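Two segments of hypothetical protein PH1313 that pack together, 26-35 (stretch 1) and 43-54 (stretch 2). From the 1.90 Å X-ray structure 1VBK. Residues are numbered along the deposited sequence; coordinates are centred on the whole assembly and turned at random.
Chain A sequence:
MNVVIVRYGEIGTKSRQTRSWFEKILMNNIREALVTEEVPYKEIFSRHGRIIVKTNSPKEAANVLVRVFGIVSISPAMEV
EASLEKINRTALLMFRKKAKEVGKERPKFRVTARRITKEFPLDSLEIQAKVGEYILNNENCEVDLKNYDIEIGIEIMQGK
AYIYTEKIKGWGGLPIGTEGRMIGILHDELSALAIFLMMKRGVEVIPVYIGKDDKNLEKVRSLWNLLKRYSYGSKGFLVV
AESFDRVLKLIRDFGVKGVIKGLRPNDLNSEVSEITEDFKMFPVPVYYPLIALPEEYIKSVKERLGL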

# COMPACT_ATOMS: atom_id res chain seq x y z
N LEU A 26 12.01 -13.15 4.34
CA LEU A 26 12.69 -13.49 5.58
C LEU A 26 14.20 -13.60 5.36
O LEU A 26 14.99 -13.13 6.19
N MET A 27 14.62 -14.20 4.25
CA MET A 27 16.06 -14.31 3.98
C MET A 27 16.65 -12.92 3.76
O MET A 27 17.80 -12.67 4.12
N ASN A 28 15.86 -12.03 3.17
CA ASN A 28 16.30 -10.66 2.92
C ASN A 28 16.59 -9.97 4.25
O ASN A 28 17.62 -9.33 4.43
N ASN A 29 15.66 -10.11 5.19
CA ASN A 29 15.81 -9.51 6.51
C ASN A 29 16.97 -10.12 7.29
O ASN A 29 17.65 -9.43 8.05
N ILE A 30 17.20 -11.41 7.10
CA ILE A 30 18.29 -12.11 7.78
C ILE A 30 19.62 -11.57 7.24
O ILE A 30 20.55 -11.33 8.01
N ARG A 31 19.70 -11.38 5.93
CA ARG A 31 20.92 -10.85 5.32
C ARG A 31 21.20 -9.44 5.86
O ARG A 31 22.33 -9.12 6.24
N GLU A 32 20.16 -8.61 5.87
CA GLU A 32 20.29 -7.24 6.36
C GLU A 32 20.78 -7.21 7.80
O GLU A 32 21.63 -6.39 8.15
N ALA A 33 20.25 -8.10 8.63
CA ALA A 33 20.64 -8.17 10.03
C ALA A 33 22.11 -8.54 10.22
O ALA A 33 22.83 -7.89 10.97
N LEU A 34 22.55 -9.60 9.55
CA LEU A 34 23.93 -10.05 9.66
C LEU A 34 24.92 -9.01 9.10
O LEU A 34 25.97 -8.77 9.70
N VAL A 35 24.58 -8.41 7.97
CA VAL A 35 25.45 -7.41 7.37
C VAL A 35 25.54 -6.18 8.28
O VAL A 35 26.63 -5.66 8.51
N GLU A 43 26.75 -18.34 2.96
CA GLU A 43 25.52 -18.45 2.19
C GLU A 43 24.28 -18.43 3.06
O GLU A 43 24.34 -18.73 4.25
N ILE A 44 23.16 -18.10 2.43
CA ILE A 44 21.85 -18.10 3.07
C ILE A 44 20.91 -18.68 2.02
O ILE A 44 20.87 -18.20 0.89
N PHE A 45 20.19 -19.74 2.38
CA PHE A 45 19.26 -20.35 1.44
C PHE A 45 18.11 -21.02 2.17
O PHE A 45 18.21 -21.33 3.36
N SER A 46 17.01 -21.23 1.45
CA SER A 46 15.82 -21.86 2.00
C SER A 46 15.54 -23.17 1.28
O SER A 46 15.39 -23.20 0.05
N ARG A 47 15.47 -24.27 2.03
CA ARG A 47 15.18 -25.56 1.43
C ARG A 47 14.33 -26.42 2.36
O ARG A 47 14.60 -26.53 3.55
N HIS A 48 13.28 -26.99 1.79
CA HIS A 48 12.36 -27.86 2.51
C HIS A 48 11.82 -27.29 3.82
O HIS A 48 11.79 -27.98 4.84
N GLY A 49 11.39 -26.04 3.78
CA GLY A 49 10.81 -25.40 4.95
C GLY A 49 11.76 -24.88 6.00
O GLY A 49 11.32 -24.44 7.06
N ARG A 50 13.05 -24.93 5.71
CA ARG A 50 14.07 -24.45 6.63
C ARG A 50 14.98 -23.45 5.92
O ARG A 50 15.14 -23.50 4.71
N ILE A 51 15.57 -22.56 6.70
CA ILE A 51 16.53 -21.61 6.15
C ILE A 51 17.85 -21.99 6.81
O ILE A 51 17.91 -22.21 8.03
N ILE A 52 18.89 -22.11 6.01
CA ILE A 52 20.20 -22.46 6.51
C ILE A 52 21.14 -21.30 6.24
O ILE A 52 21.19 -20.80 5.11
N VAL A 53 21.86 -20.88 7.27
CA VAL A 53 22.84 -19.82 7.13
C VAL A 53 24.20 -20.49 7.31
O VAL A 53 24.53 -20.94 8.40
N LYS A 54 24.98 -20.60 6.23
CA LYS A 54 26.31 -21.19 6.35
C LYS A 54 27.23 -20.09 6.85
O LYS A 54 27.40 -19.07 6.18

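Stretch 1 is a helix lying against a hairpin formed by the two strands of stretch 2. The helix runs nearly antiparallel to strand 43-47, at 160°, and at 25° to strand 50-54. No hydrogen bond crosses between the stretches, so the contact rests on side-chain packing. On the hairpin, Ile44, Ser46, Ile51 and Val53 point toward the helix. They alternate with residues that do not, as expected for extended strands.

Leu26 has chi1 t and chi2 p. Its CA-to-CB bond points sideways, but the end of the side chain comes nearer the hairpin. Its CD2 lies 3.7 Å from Ile51 CD1.

Met27 points toward the hairpin and has the largest area covered by it. Its rotamer is m, t, m. Met27 CG packs 3.6 Å from Ile51 CD1 and 4.0 Å from Ile44 CG2, so it touches both strands. The thioether end lies against Ser46. Met27 SD is 3.6 Å from Ser46 N, and Met27 CE is 3.7 Å from Ser46 CB. Ser46 has chi1 t, and its OG is hydrogen-bonded elsewhere in the structure.

Asn28 points away and Asn29 is out of reach. They are linked to each other by Asn28 ND2 to Asn29 OD1, 3.1 Å.

Ile30, with chi1 m and chi2 t, points toward the hairpin one helical turn after Leu26. Its CD1 is 4.1 Å from Ile51 CG2. Its CG2 is 4.1 Å from Ile44 CD1 and 4.2 Å from Val53 CG2. Ile44 and Ile51 share this m, t rotamer, while Val53 has chi1 t.

Arg31 meets the hairpin near its backbone: Arg31 CA is 3.9 Å and Arg31 CB 4.0 Å from Ile44 CD1. The chain, t, t, p with chi4 at 69°, then leads away to polar partners on the helix. Arg31 NH1 forms a salt bridge with Glu32 OE2 at 2.8 Å, and Arg31 NH2 donates to Asn28 OD1 at 3.1 Å. Glu32 and Ala33 do not reach the hairpin.

Leu34, with chi1 m and chi2 t, points toward it again, one turn after Ile30. Its CD1 is 3.9 Å from Val53 CG1 and 4.4 Å from Ile44 CD1. Val35 is out of reach.

On the hairpin, Lys54 NZ and Glu43 OE2 form a salt bridge at 3.1 Å. Both side chains are out of reach of the helix, so this pair links the two strands without entering the apolar contact.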

# COMPACT_ATOMS: atom_id res chain seq x y z
CB LEU A 26 12.14 -14.80 6.15
CG LEU A 26 12.80 -15.35 7.43
CD1 LEU A 26 12.85 -14.28 8.51
CD2 LEU A 26 12.01 -16.57 7.91
CB MET A 27 16.33 -15.18 2.74
CG MET A 27 16.06 -16.65 2.97
SD MET A 27 16.69 -17.68 1.65
CE MET A 27 15.33 -17.54 0.47
CB ASN A 28 15.22 -9.87 2.18
CG ASN A 28 15.56 -8.40 2.05
OD1 ASN A 28 16.37 -8.01 1.21
ND2 ASN A 28 14.96 -7.57 2.90
CB ASN A 29 14.49 -9.63 7.28
CG ASN A 29 13.33 -8.97 6.55
OD1 ASN A 29 13.54 -8.17 5.63
ND2 ASN A 29 12.10 -9.29 6.96
CB ILE A 30 18.18 -13.64 7.55
CG1 ILE A 30 17.02 -14.19 8.40
CG2 ILE A 30 19.50 -14.33 7.90
CD1 ILE A 30 16.67 -15.64 8.13
CB ARG A 31 20.79 -10.79 3.80
CG ARG A 31 22.01 -10.18 3.11
CD ARG A 31 21.76 -10.00 1.62
NE ARG A 31 20.58 -9.19 1.36
CZ ARG A 31 20.48 -7.89 1.63
NH1 ARG A 31 21.51 -7.24 2.16
NH2 ARG A 31 19.35 -7.25 1.38
CB GLU A 32 18.94 -6.52 6.26
CG GLU A 32 18.59 -6.06 4.86
CD GLU A 32 19.47 -4.91 4.40
OE1 GLU A 32 19.48 -3.86 5.09
OE2 GLU A 32 20.14 -5.05 3.36
CB ALA A 33 19.76 -9.16 10.77
CB LEU A 34 24.10 -11.39 8.95
CG LEU A 34 23.31 -12.56 9.56
CD1 LEU A 34 23.50 -13.82 8.73
CD2 LEU A 34 23.77 -12.80 10.99
CB VAL A 35 24.94 -6.99 5.96
CG1 VAL A 35 25.78 -5.85 5.41
CG2 VAL A 35 25.01 -8.19 5.02
CB GLU A 43 25.46 -19.78 1.43
CG GLU A 43 26.56 -20.11 0.48
CD GLU A 43 26.29 -21.43 -0.21
OE1 GLU A 43 25.31 -21.50 -0.98
OE2 GLU A 43 27.04 -22.40 0.05
CB ILE A 44 21.35 -16.68 3.42
CG1 ILE A 44 22.28 -16.02 4.44
CG2 ILE A 44 19.92 -16.75 3.98
CD1 ILE A 44 21.98 -14.55 4.68
CB PHE A 45 19.98 -21.34 0.50
CG PHE A 45 20.59 -22.53 1.20
CD1 PHE A 45 19.80 -23.56 1.69
CD2 PHE A 45 21.97 -22.63 1.33
CE1 PHE A 45 20.37 -24.68 2.30
CE2 PHE A 45 22.55 -23.75 1.94
CZ PHE A 45 21.75 -24.77 2.42
CB SER A 46 14.61 -20.93 1.81
OG SER A 46 13.42 -21.49 2.33
CB ARG A 47 16.48 -26.28 1.05
CG ARG A 47 17.15 -25.66 -0.18
CD ARG A 47 18.55 -26.17 -0.38
NE ARG A 47 19.32 -25.25 -1.22
CZ ARG A 47 20.64 -25.28 -1.34
NH1 ARG A 47 21.36 -26.18 -0.68
NH2 ARG A 47 21.25 -24.37 -2.11
CB HIS A 48 13.03 -29.22 2.74
CG HIS A 48 13.32 -29.95 1.46
ND1 HIS A 48 12.33 -30.47 0.66
CD2 HIS A 48 14.49 -30.19 0.82
CE1 HIS A 48 12.87 -30.99 -0.42
NE2 HIS A 48 14.18 -30.83 -0.36
CB ARG A 50 14.95 -25.62 7.10
CG ARG A 50 14.31 -26.58 8.08
CD ARG A 50 14.30 -25.99 9.47
NE ARG A 50 14.07 -27.00 10.50
CZ ARG A 50 12.88 -27.52 10.80
NH1 ARG A 50 11.80 -27.13 10.14
NH2 ARG A 50 12.78 -28.43 11.76
CB ILE A 51 16.17 -20.15 6.47
CG1 ILE A 51 15.09 -19.68 5.50
CG2 ILE A 51 17.42 -19.26 6.34
CD1 ILE A 51 14.53 -18.30 5.82
CB ILE A 52 20.76 -23.73 5.81
CG1 ILE A 52 19.86 -24.94 6.08
CG2 ILE A 52 22.20 -23.99 6.28
CD1 ILE A 52 19.82 -25.39 7.54
CB VAL A 53 22.69 -18.74 8.24
CG1 VAL A 53 23.78 -17.69 8.08
CG2 VAL A 53 21.33 -18.11 8.17
CB LYS A 54 26.81 -21.71 5.00
CG LYS A 54 26.24 -23.06 4.57
CD LYS A 54 26.84 -23.47 3.23
CE LYS A 54 26.35 -24.83 2.78
NZ LYS A 54 26.82 -25.15 1.39